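Cellulase (Soil metagenome, PDB 5I2U) is a halotolerant cellulase of glycoside hydrolase family 5, which probably hydrolyses the beta-1,4 glucosidic bonds of cellulose with a TIM-barrel catalytic domain. Local coordinates at residues C85-A90 with S280-S285; W199-H204 with A230-R235; Y219-Y224 with V246-C251. All blocks are in the same frame, centred on the assembly; numbering follows the deposited sequence.

Contact 1: C85-A90 with S280-S285; sequences CTVVRA and SWVAWS
Val87 turns CG1 into the position between its backbone N and carbonyl carbon (chi1 68°), while Val282 swings CG2 to the side of its own backbone N; the two side chains then cross at about a right angle, with Val87 CG1 3.9 Å from Val282 CG2. The other branch of this valine, Val282 CG1, lies 4.0 Å from Arg89 CB. Compact, branched valines suit the interior, where strands 87-90 and 281-285 face each other with their axes 7.9 Å apart. Arg89 is fully extended from CG to NE, which carries its guanidinium across the barrel interior to Trp284. There NH1 comes obliquely to the six-membered half of the indole, 3.5 Å from Trp284 CE3, and the two planes stand 67° apart, so this is neither a stack nor a hydrogen bond. The charge is answered elsewhere: Arg89 forms salt bridges with Glu159, Asp128 and Glu250, and hydrogen bonds with Asn162 and Ser60. A long, multiply donating arginine fits a buried position ringed by acids. Trp284 precedes a cis peptide to Ser285, and a glycerol, probably from the crystallisation liquor, lies close to its side chain. Strands 87-93 and 281-286 flank strand 57-61 in the TIM barrel and meet through inward side chains; the arginine and the cis-peptide tryptophan near the acids are as in the active site of family 5 glycosidases, which this probably is.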
loop_
_atom_site.group_PDB
_atom_site.type_symbol
_atom_site.label_atom_id
_atom_site.label_comp_id
_atom_site.label_asym_id
_atom_site.label_seq_id
_atom_site.Cartn_x
_atom_site.Cartn_y
_atom_site.Cartn_z
ATOM N N CYS A 85 3.254 -6.665 -11.407
ATOM C CA CYS A 85 2.545 -6.243 -10.210
ATOM C C CYS A 85 1.167 -6.905 -10.184
ATOM O O CYS A 85 0.445 -6.919 -11.194
ATOM C CB CYS A 85 2.398 -4.720 -10.140
ATOM S SG CYS A 85 3.961 -3.820 -9.993
ATOM N N THR A 86 0.850 -7.507 -9.043
ATOM C CA THR A 86 -0.481 -8.026 -8.755
ATOM C C THR A 86 -1.267 -7.038 -7.921
ATOM O O THR A 86 -2.478 -7.216 -7.726
ATOM C CB THR A 86 -0.404 -9.394 -8.033
ATOM O OG1 THR A 86 0.521 -9.332 -6.926
ATOM C CG2 THR A 86 0.057 -10.465 -9.009
ATOM N N VAL A 87 -0.576 -6.018 -7.398
ATOM C CA VAL A 87 -1.206 -4.915 -6.716
ATOM C C VAL A 87 -0.529 -3.591 -7.120
ATOM O O VAL A 87 0.657 -3.557 -7.415
ATOM C CB VAL A 87 -1.200 -5.124 -5.172
ATOM C CG1 VAL A 87 0.203 -5.040 -4.591
ATOM C CG2 VAL A 87 -2.122 -4.126 -4.481
ATOM N N VAL A 88 -1.316 -2.517 -7.139
ATOM C CA VAL A 88 -0.820 -1.154 -7.346
ATOM C C VAL A 88 -1.422 -0.250 -6.291
ATOM O O VAL A 88 -2.589 -0.375 -5.956
ATOM C CB VAL A 88 -1.114 -0.623 -8.762
ATOM C CG1 VAL A 88 -0.256 -1.393 -9.732
ATOM C CG2 VAL A 88 -2.582 -0.764 -9.137
ATOM N N ARG A 89 -0.614 0.635 -5.733
ATOM C CA ARG A 89 -1.088 1.511 -4.660
ATOM C C ARG A 89 -1.124 2.929 -5.166
ATOM O O ARG A 89 -0.150 3.402 -5.778
ATOM C CB ARG A 89 -0.189 1.358 -3.429
ATOM C CG ARG A 89 -0.518 2.212 -2.212
ATOM C CD ARG A 89 0.384 1.739 -1.077
ATOM N NE ARG A 89 0.282 2.427 0.216
ATOM C CZ ARG A 89 1.162 3.297 0.730
ATOM N NH1 ARG A 89 2.225 3.726 0.035
ATOM N NH2 ARG A 89 0.957 3.778 1.950
ATOM N N ALA A 90 -2.263 3.575 -4.940
ATOM C CA ALA A 90 -2.488 4.968 -5.301
ATOM C C ALA A 90 -2.345 5.818 -4.046
ATOM O O ALA A 90 -3.203 5.780 -3.163
ATOM C CB ALA A 90 -3.875 5.139 -5.920
ATOM N N SER A 280 1.876 -9.964 2.226
ATOM C CA SER A 280 1.841 -9.206 0.973
ATOM C C SER A 280 2.672 -7.934 1.102
ATOM O O SER A 280 2.802 -7.398 2.200
ATOM C CB SER A 280 0.407 -8.866 0.578
ATOM O OG SER A 280 -0.266 -10.019 0.123
ATOM N N TRP A 281 3.262 -7.473 -0.005
ATOM C CA TRP A 281 4.133 -6.279 0.030
ATOM C C TRP A 281 4.072 -5.370 -1.198
ATOM O O TRP A 281 3.850 -5.821 -2.309
ATOM C CB TRP A 281 5.588 -6.641 0.370
ATOM C CG TRP A 281 6.220 -7.698 -0.452
ATOM C CD1 TRP A 281 6.232 -9.036 -0.189
ATOM C CD2 TRP A 281 6.967 -7.521 -1.663
ATOM N NE1 TRP A 281 6.923 -9.714 -1.170
ATOM C CE2 TRP A 281 7.386 -8.812 -2.090
ATOM C CE3 TRP A 281 7.316 -6.400 -2.440
ATOM C CZ2 TRP A 281 8.151 -9.013 -3.250
ATOM C CZ3 TRP A 281 8.078 -6.593 -3.607
ATOM C CH2 TRP A 281 8.485 -7.895 -3.996
ATOM N N VAL A 282 4.266 -4.084 -0.954
ATOM C CA VAL A 282 4.214 -3.048 -1.978
ATOM C C VAL A 282 5.451 -2.163 -1.838
ATOM O O VAL A 282 5.671 -1.531 -0.788
ATOM C CB VAL A 282 2.933 -2.204 -1.855
ATOM C CG1 VAL A 282 2.700 -1.375 -3.111
ATOM C CG2 VAL A 282 1.716 -3.098 -1.590
ATOM N N ALA A 283 6.255 -2.110 -2.901
ATOM C CA ALA A 283 7.503 -1.326 -2.886
ATOM C C ALA A 283 7.260 0.143 -3.277
ATOM O O ALA A 283 6.473 0.416 -4.194
ATOM C CB ALA A 283 8.527 -1.965 -3.800
ATOM N N TRP A 284 7.963 1.060 -2.601
ATOM C CA TRP A 284 7.866 2.538 -2.790
ATOM C C TRP A 284 9.181 3.129 -3.343
ATOM O O TRP A 284 10.244 2.790 -2.818
ATOM C CB TRP A 284 7.591 3.156 -1.427
ATOM C CG TRP A 284 7.547 4.663 -1.331
ATOM C CD1 TRP A 284 8.609 5.515 -1.175
ATOM C CD2 TRP A 284 6.378 5.482 -1.361
ATOM N NE1 TRP A 284 8.173 6.811 -1.129
ATOM C CE2 TRP A 284 6.808 6.825 -1.233
ATOM C CE3 TRP A 284 5.009 5.219 -1.516
ATOM C CZ2 TRP A 284 5.910 7.904 -1.223
ATOM C CZ3 TRP A 284 4.119 6.287 -1.497
ATOM C CH2 TRP A 284 4.575 7.616 -1.341
ATOM N N SER A 285 9.191 4.015 -4.350
ATOM C CA SER A 285 8.034 4.555 -5.072
ATOM C C SER A 285 8.332 4.675 -6.552
ATOM O O SER A 285 9.491 4.933 -6.966
ATOM C CB SER A 285 7.634 5.952 -4.559
ATOM O OG SER A 285 8.700 6.882 -4.598
#

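Contact 2: W199-H204 with A230-R235; sequences WDQDLH and AWLRDR
Gln201 faces Leu232, and His204 faces Arg235, where the intact helix 230-235 passes a segment that changes course. Trp199 and Asp200 have backbone angles in the left-handed helical region, and an inverse gamma turn centred on Asp202 then leads into the helix that begins at Leu203. The turn is closed by a weak bond from Leu203 N to Gln201 O, 3.1 Å long. The same carbonyl is reached from across the contact by Arg235 NH1, 2.9 Å from Gln201 O. This bond is nearly straight (170°) and lies in the guanidinium plane, but the donor stands well above the plane of the carbonyl. Arg235 gets there by running extended from the backbone and bending at chi3 (-70°). Its guanidinium is sandwiched: Trp231 CZ3, one helical turn earlier, sits over the centre of one face, and His204 stacks on the opposite face, the centres 4.0 Å apart and the planes at 26°. Asp202 OD1 adds a long salt bridge, 3.5 Å from Arg235 NH1, while its OD2 accepts from His198 ND1. Beyond the arginine, Gln201 OE1 meets the rim of the indole in its plane, 3.5 Å from Trp231 CH2, and Gln201 CG leans on Leu232 CD1, 4.2 Å away. Leucine suits this inner side of the helix, since Leu232 also packs against Met221 and Phe223 of the barrel. The chemistry suggests a join that is part polar, part packing, centred on one arginine: it supplies a flat cation for two rings and donors for a turn, and its charge would probably disfavour protonation of His204, whose ND1 is buried without a partner.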
loop_
_atom_site.group_PDB
_atom_site.type_symbol
_atom_site.label_atom_id
_atom_site.label_comp_id
_atom_site.label_asym_id
_atom_site.label_seq_id
_atom_site.Cartn_x
_atom_site.Cartn_y
_atom_site.Cartn_z
ATOM N N TRP A 199 4.695 5.454 11.994
ATOM C CA TRP A 199 4.829 5.041 10.594
ATOM C C TRP A 199 4.538 3.560 10.417
ATOM O O TRP A 199 5.288 2.840 9.764
ATOM C CB TRP A 199 6.222 5.454 10.070
ATOM C CG TRP A 199 6.481 6.898 10.372
ATOM C CD1 TRP A 199 5.978 7.974 9.695
ATOM C CD2 TRP A 199 7.230 7.434 11.477
ATOM N NE1 TRP A 199 6.405 9.141 10.276
ATOM C CE2 TRP A 199 7.174 8.841 11.373
ATOM C CE3 TRP A 199 7.963 6.860 12.527
ATOM C CZ2 TRP A 199 7.818 9.689 12.282
ATOM C CZ3 TRP A 199 8.610 7.699 13.434
ATOM C CH2 TRP A 199 8.532 9.106 13.305
ATOM N N ASP A 200 3.431 3.122 11.013
ATOM C CA ASP A 200 3.028 1.713 11.028
ATOM C C ASP A 200 4.129 0.783 11.582
ATOM O O ASP A 200 4.415 -0.265 10.996
ATOM C CB ASP A 200 2.563 1.256 9.645
ATOM C CG ASP A 200 1.672 2.279 8.962
ATOM O OD1 ASP A 200 0.668 2.705 9.578
ATOM O OD2 ASP A 200 1.981 2.659 7.809
ATOM N N GLN A 201 4.738 1.185 12.703
ATOM C CA GLN A 201 5.692 0.338 13.444
ATOM C C GLN A 201 5.146 -0.191 14.777
ATOM O O GLN A 201 5.683 -1.153 15.309
ATOM C CB GLN A 201 6.992 1.097 13.702
ATOM C CG GLN A 201 7.781 1.435 12.439
ATOM C CD GLN A 201 8.888 2.440 12.680
ATOM O OE1 GLN A 201 9.347 2.616 13.809
ATOM N NE2 GLN A 201 9.309 3.124 11.623
ATOM N N ASP A 202 4.066 0.396 15.296
ATOM C CA ASP A 202 3.554 0.038 16.626
ATOM C C ASP A 202 2.496 -1.059 16.595
ATOM O O ASP A 202 1.426 -0.912 17.170
ATOM C CB ASP A 202 3.024 1.280 17.346
ATOM C CG ASP A 202 4.106 2.292 17.614
ATOM O OD1 ASP A 202 5.290 1.925 17.507
ATOM O OD2 ASP A 202 3.786 3.461 17.929
ATOM N N LEU A 203 2.834 -2.175 15.961
ATOM C CA LEU A 203 1.961 -3.338 15.915
ATOM C C LEU A 203 1.795 -3.992 17.284
ATOM O O LEU A 203 0.749 -4.568 17.564
ATOM C CB LEU A 203 2.496 -4.376 14.922
ATOM C CG LEU A 203 2.524 -3.997 13.444
ATOM C CD1 LEU A 203 3.255 -5.081 12.678
ATOM C CD2 LEU A 203 1.125 -3.803 12.887
ATOM N N HIS A 204 2.846 -3.955 18.101
ATOM C CA HIS A 204 2.776 -4.353 19.519
ATOM C C HIS A 204 1.691 -3.618 20.355
ATOM O O HIS A 204 1.127 -4.218 21.275
ATOM C CB HIS A 204 4.152 -4.206 20.189
ATOM C CG HIS A 204 4.557 -2.789 20.462
ATOM N ND1 HIS A 204 4.478 -1.787 19.515
ATOM C CD2 HIS A 204 5.064 -2.211 21.574
ATOM C CE1 HIS A 204 4.901 -0.653 20.039
ATOM N NE2 HIS A 204 5.264 -0.884 21.287
ATOM N N ALA A 230 16.430 -5.771 12.534
ATOM C CA ALA A 230 15.675 -7.001 12.843
ATOM C C ALA A 230 14.521 -6.871 13.841
ATOM O O ALA A 230 13.551 -7.614 13.746
ATOM C CB ALA A 230 16.639 -8.094 13.311
ATOM N N TRP A 231 14.618 -5.935 14.782
ATOM C CA TRP A 231 13.558 -5.724 15.771
ATOM C C TRP A 231 12.149 -5.616 15.157
ATOM O O TRP A 231 11.204 -6.236 15.665
ATOM C CB TRP A 231 13.851 -4.508 16.654
ATOM C CG TRP A 231 13.983 -3.186 15.942
ATOM C CD1 TRP A 231 15.129 -2.630 15.443
ATOM C CD2 TRP A 231 12.937 -2.240 15.682
ATOM N NE1 TRP A 231 14.862 -1.407 14.884
ATOM C CE2 TRP A 231 13.524 -1.142 15.013
ATOM C CE3 TRP A 231 11.559 -2.215 15.946
ATOM C CZ2 TRP A 231 12.779 -0.026 14.600
ATOM C CZ3 TRP A 231 10.817 -1.104 15.534
ATOM C CH2 TRP A 231 11.435 -0.026 14.872
ATOM N N LEU A 232 12.027 -4.885 14.045
ATOM C CA LEU A 232 10.732 -4.629 13.415
ATOM C C LEU A 232 10.084 -5.911 12.858
ATOM O O LEU A 232 8.857 -6.087 12.947
ATOM C CB LEU A 232 10.878 -3.554 12.328
ATOM C CG LEU A 232 9.627 -3.056 11.587
ATOM C CD1 LEU A 232 8.476 -2.726 12.527
ATOM C CD2 LEU A 232 9.967 -1.835 10.733
ATOM N N ARG A 233 10.909 -6.803 12.300
ATOM C CA ARG A 233 10.450 -8.137 11.874
ATOM C C ARG A 233 9.989 -9.002 13.054
ATOM O O ARG A 233 8.998 -9.734 12.944
ATOM C CB ARG A 233 11.556 -8.877 11.139
ATOM C CG ARG A 233 11.945 -8.288 9.796
ATOM C CD ARG A 233 12.813 -9.279 9.020
ATOM N NE ARG A 233 14.142 -9.441 9.620
ATOM C CZ ARG A 233 15.221 -8.702 9.350
ATOM N NH1 ARG A 233 15.187 -7.699 8.464
ATOM N NH2 ARG A 233 16.366 -8.972 9.979
ATOM N N ASP A 234 10.724 -8.903 14.169
ATOM C CA ASP A 234 10.424 -9.656 15.399
ATOM C C ASP A 234 9.141 -9.142 16.048
ATOM O O ASP A 234 8.280 -9.941 16.451
ATOM C CB ASP A 234 11.576 -9.547 16.410
ATOM C CG ASP A 234 12.843 -10.239 15.942
ATOM O OD1 ASP A 234 12.757 -11.282 15.261
ATOM O OD2 ASP A 234 13.941 -9.765 16.298
ATOM N N ARG A 235 9.024 -7.813 16.137
ATOM C CA ARG A 235 7.782 -7.174 16.571
ATOM C C ARG A 235 6.593 -7.582 15.700
ATOM O O ARG A 235 5.528 -7.897 16.222
ATOM C CB ARG A 235 7.909 -5.666 16.540
ATOM C CG ARG A 235 6.670 -4.959 17.056
ATOM C CD ARG A 235 6.852 -3.459 17.027
ATOM N NE ARG A 235 7.818 -3.010 18.015
ATOM C CZ ARG A 235 8.124 -1.734 18.246
ATOM N NH1 ARG A 235 7.540 -0.752 17.553
ATOM N NH2 ARG A 235 9.029 -1.435 19.182
#

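Contact 3: Y219-Y224 with V246-C251; sequences YTMHFY and VFVSEC. With PO4 (phosphate ion), chain J.
His222 lies with one ring face on Glu250, whose CB is centred over the imidazole, 3.3 Å from its centroid, in a CH-pi contact. The ring edge is used as well: NE2 donates to Ser249 OG at 2.8 Å, with the hydroxyl in the ring plane. ND1 is held by Glu163, and Ser249 OG also bonds Glu159, so both nitrogens are engaged and the ring's rotation is fixed. With an alanine here, Ser249 OG is likely to lose its imidazole donor, Glu163 its bond to ND1, and Glu250 CB the ring face it rests on. Tyr224 brings its hydroxyl to the anti side of the carboxylate, somewhat out of its plane, OH to Glu250 OE2 2.6 Å, with ring and carboxylate planes 75° apart; OE2 also binds a glycerol. In family 5 enzymes the glutamate ending the seventh barrel strand is the nucleophile, a role Glu250 probably fills. Strands 217-224 and 246-252 are neighbours in the TIM barrel, joined by helix 230-241 in a beta-alpha-beta unit, and their parallel pairing uses Phe247 N to Tyr219 O at 2.9 Å and Met221 N to Phe247 O at 3.3 Å. On the helix-facing side, Phe223 sets CG between its backbone N and carbonyl carbon (chi1 72°), laying its ring under Cys251 CB, 3.5 Å from the centroid, with SG oblique to it. Flexible Met221 bends alongside Val248, Met221 CE 3.8 Å from Val248 CG2. Where the second strand starts, Val246 N donates almost straight to O4 of a phosphate, probably from the crystallisation liquor.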
loop_
_atom_site.group_PDB
_atom_site.type_symbol
_atom_site.label_atom_id
_atom_site.label_comp_id
_atom_site.label_asym_id
_atom_site.label_seq_id
_atom_site.Cartn_x
_atom_site.Cartn_y
_atom_site.Cartn_z
ATOM N N TYR A 219 -3.676 -4.945 9.369
ATOM C CA TYR A 219 -2.893 -3.845 9.900
ATOM C C TYR A 219 -1.624 -3.666 9.070
ATOM O O TYR A 219 -1.006 -4.649 8.658
ATOM C CB TYR A 219 -2.584 -4.112 11.368
ATOM C CG TYR A 219 -3.849 -4.196 12.198
ATOM C CD1 TYR A 219 -4.429 -3.045 12.739
ATOM C CD2 TYR A 219 -4.497 -5.416 12.397
ATOM C CE1 TYR A 219 -5.584 -3.123 13.493
ATOM C CE2 TYR A 219 -5.656 -5.504 13.159
ATOM C CZ TYR A 219 -6.196 -4.357 13.702
ATOM O OH TYR A 219 -7.359 -4.435 14.438
ATOM N N THR A 220 -1.252 -2.415 8.798
ATOM C CA THR A 220 -0.119 -2.171 7.940
ATOM C C THR A 220 1.165 -2.143 8.730
ATOM O O THR A 220 1.177 -1.877 9.946
ATOM C CB THR A 220 -0.281 -0.920 7.058
ATOM O OG1 THR A 220 -0.433 0.237 7.876
ATOM C CG2 THR A 220 -1.494 -1.072 6.139
ATOM N N MET A 221 2.247 -2.464 8.028
ATOM C CA MET A 221 3.596 -2.285 8.541
ATOM C C MET A 221 4.428 -1.717 7.415
ATOM O O MET A 221 4.327 -2.195 6.294
ATOM C CB MET A 221 4.169 -3.620 9.038
ATOM C CG MET A 221 5.473 -3.493 9.809
ATOM S SD MET A 221 6.965 -3.553 8.787
ATOM C CE MET A 221 7.018 -5.296 8.376
ATOM N N HIS A 222 5.221 -0.686 7.709
ATOM C CA HIS A 222 6.144 -0.092 6.744
ATOM C C HIS A 222 7.594 -0.239 7.202
ATOM O O HIS A 222 7.927 0.071 8.345
ATOM C CB HIS A 222 5.831 1.386 6.533
ATOM C CG HIS A 222 4.519 1.647 5.852
ATOM N ND1 HIS A 222 4.129 2.911 5.484
ATOM C CD2 HIS A 222 3.518 0.821 5.466
ATOM C CE1 HIS A 222 2.944 2.854 4.902
ATOM N NE2 HIS A 222 2.550 1.598 4.882
ATOM N N PHE A 223 8.453 -0.724 6.309
ATOM C CA PHE A 223 9.884 -0.831 6.601
ATOM C C PHE A 223 10.717 -0.267 5.457
ATOM O O PHE A 223 10.306 -0.304 4.308
ATOM C CB PHE A 223 10.281 -2.288 6.880
ATOM C CG PHE A 223 10.280 -3.159 5.663
ATOM C CD1 PHE A 223 11.384 -3.199 4.813
ATOM C CD2 PHE A 223 9.183 -3.946 5.362
ATOM C CE1 PHE A 223 11.379 -3.989 3.679
ATOM C CE2 PHE A 223 9.176 -4.739 4.231
ATOM C CZ PHE A 223 10.271 -4.766 3.389
ATOM N N TYR A 224 11.916 0.190 5.802
ATOM C CA TYR A 224 12.919 0.694 4.876
ATOM C C TYR A 224 14.200 0.007 5.299
ATOM O O TYR A 224 14.715 0.241 6.399
ATOM C CB TYR A 224 12.986 2.216 4.898
ATOM C CG TYR A 224 11.836 2.747 4.096
ATOM C CD1 TYR A 224 10.564 2.863 4.664
ATOM C CD2 TYR A 224 11.973 3.001 2.736
ATOM C CE1 TYR A 224 9.472 3.277 3.905
ATOM C CE2 TYR A 224 10.894 3.427 1.978
ATOM C CZ TYR A 224 9.643 3.560 2.568
ATOM O OH TYR A 224 8.577 3.976 1.821
ATOM N N VAL A 246 -1.203 -8.822 9.063
ATOM C CA VAL A 246 -0.213 -7.820 8.660
ATOM C C VAL A 246 -0.044 -7.759 7.137
ATOM O O VAL A 246 0.252 -8.767 6.497
ATOM C CB VAL A 246 1.158 -8.133 9.286
ATOM C CG1 VAL A 246 2.225 -7.144 8.805
ATOM C CG2 VAL A 246 1.044 -8.126 10.807
ATOM N N PHE A 247 -0.221 -6.565 6.579
ATOM C CA PHE A 247 -0.033 -6.303 5.152
ATOM C C PHE A 247 0.970 -5.160 5.063
ATOM O O PHE A 247 0.727 -4.079 5.600
ATOM C CB PHE A 247 -1.380 -5.901 4.540
ATOM C CG PHE A 247 -1.394 -5.812 3.034
ATOM C CD1 PHE A 247 -0.679 -4.825 2.360
ATOM C CD2 PHE A 247 -2.177 -6.686 2.289
ATOM C CE1 PHE A 247 -0.712 -4.750 0.972
ATOM C CE2 PHE A 247 -2.212 -6.612 0.907
ATOM C CZ PHE A 247 -1.483 -5.635 0.248
ATOM N N VAL A 248 2.089 -5.387 4.381
ATOM C CA VAL A 248 3.095 -4.334 4.145
ATOM C C VAL A 248 2.652 -3.458 2.952
ATOM O O VAL A 248 2.892 -3.797 1.789
ATOM C CB VAL A 248 4.489 -4.957 3.922
ATOM C CG1 VAL A 248 5.512 -3.914 3.485
ATOM C CG2 VAL A 248 4.950 -5.658 5.200
ATOM N N SER A 249 1.969 -2.349 3.244
ATOM C CA SER A 249 1.410 -1.487 2.193
ATOM C C SER A 249 2.451 -0.509 1.632
ATOM O O SER A 249 2.216 0.134 0.601
ATOM C CB SER A 249 0.173 -0.736 2.698
ATOM O OG SER A 249 0.492 0.105 3.781
ATOM N N GLU A 250 3.596 -0.401 2.303
ATOM C CA GLU A 250 4.690 0.405 1.788
ATOM C C GLU A 250 6.004 -0.087 2.343
ATOM O O GLU A 250 6.121 -0.311 3.554
ATOM C CB GLU A 250 4.499 1.852 2.202
ATOM C CG GLU A 250 5.378 2.831 1.471
ATOM C CD GLU A 250 5.246 4.209 2.053
ATOM O OE1 GLU A 250 4.154 4.811 1.912
ATOM O OE2 GLU A 250 6.235 4.671 2.658
ATOM N N CYS A 251 6.981 -0.276 1.469
ATOM C CA CYS A 251 8.321 -0.616 1.899
ATOM C C CYS A 251 9.360 -0.273 0.862
ATOM O O CYS A 251 9.044 -0.050 -0.312
ATOM C CB CYS A 251 8.435 -2.112 2.266
ATOM S SG CYS A 251 8.189 -3.301 0.926
HETATM P P PO4 J . 0.070 -12.577 7.641
HETATM O O1 PO4 J . 0.806 -11.883 6.533
HETATM O O2 PO4 J . 1.020 -12.911 8.768
HETATM O O3 PO4 J . -0.535 -13.846 7.086
HETATM O O4 PO4 J . -0.987 -11.638 8.162
#

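How the contacts relate
Along the chain the segments run 85-90, 199-204, 219-224, 230-235, 246-251 and 280-285: contact 1 encloses the others, and contacts 2 and 3 interleave. Contacts 1 and 3 belong to the closed eight-stranded barrel, their centres about 10 Å apart, and meet through neighbouring strands 246-252 and 281-286, where Trp284 N lies 2.8 Å from Cys251 O, and through Arg89 reaching Glu250. Contact 2 lies in the surrounding layer, its centre about 10 Å from contact 3 and about 20 Å from contact 1. It touches strand 217-224 through Asp200 and Leu203, and its helix 230-241 links the strands of contact 3. The probable active site lies at the barrel's C-terminal end, where contacts 1 and 3 meet.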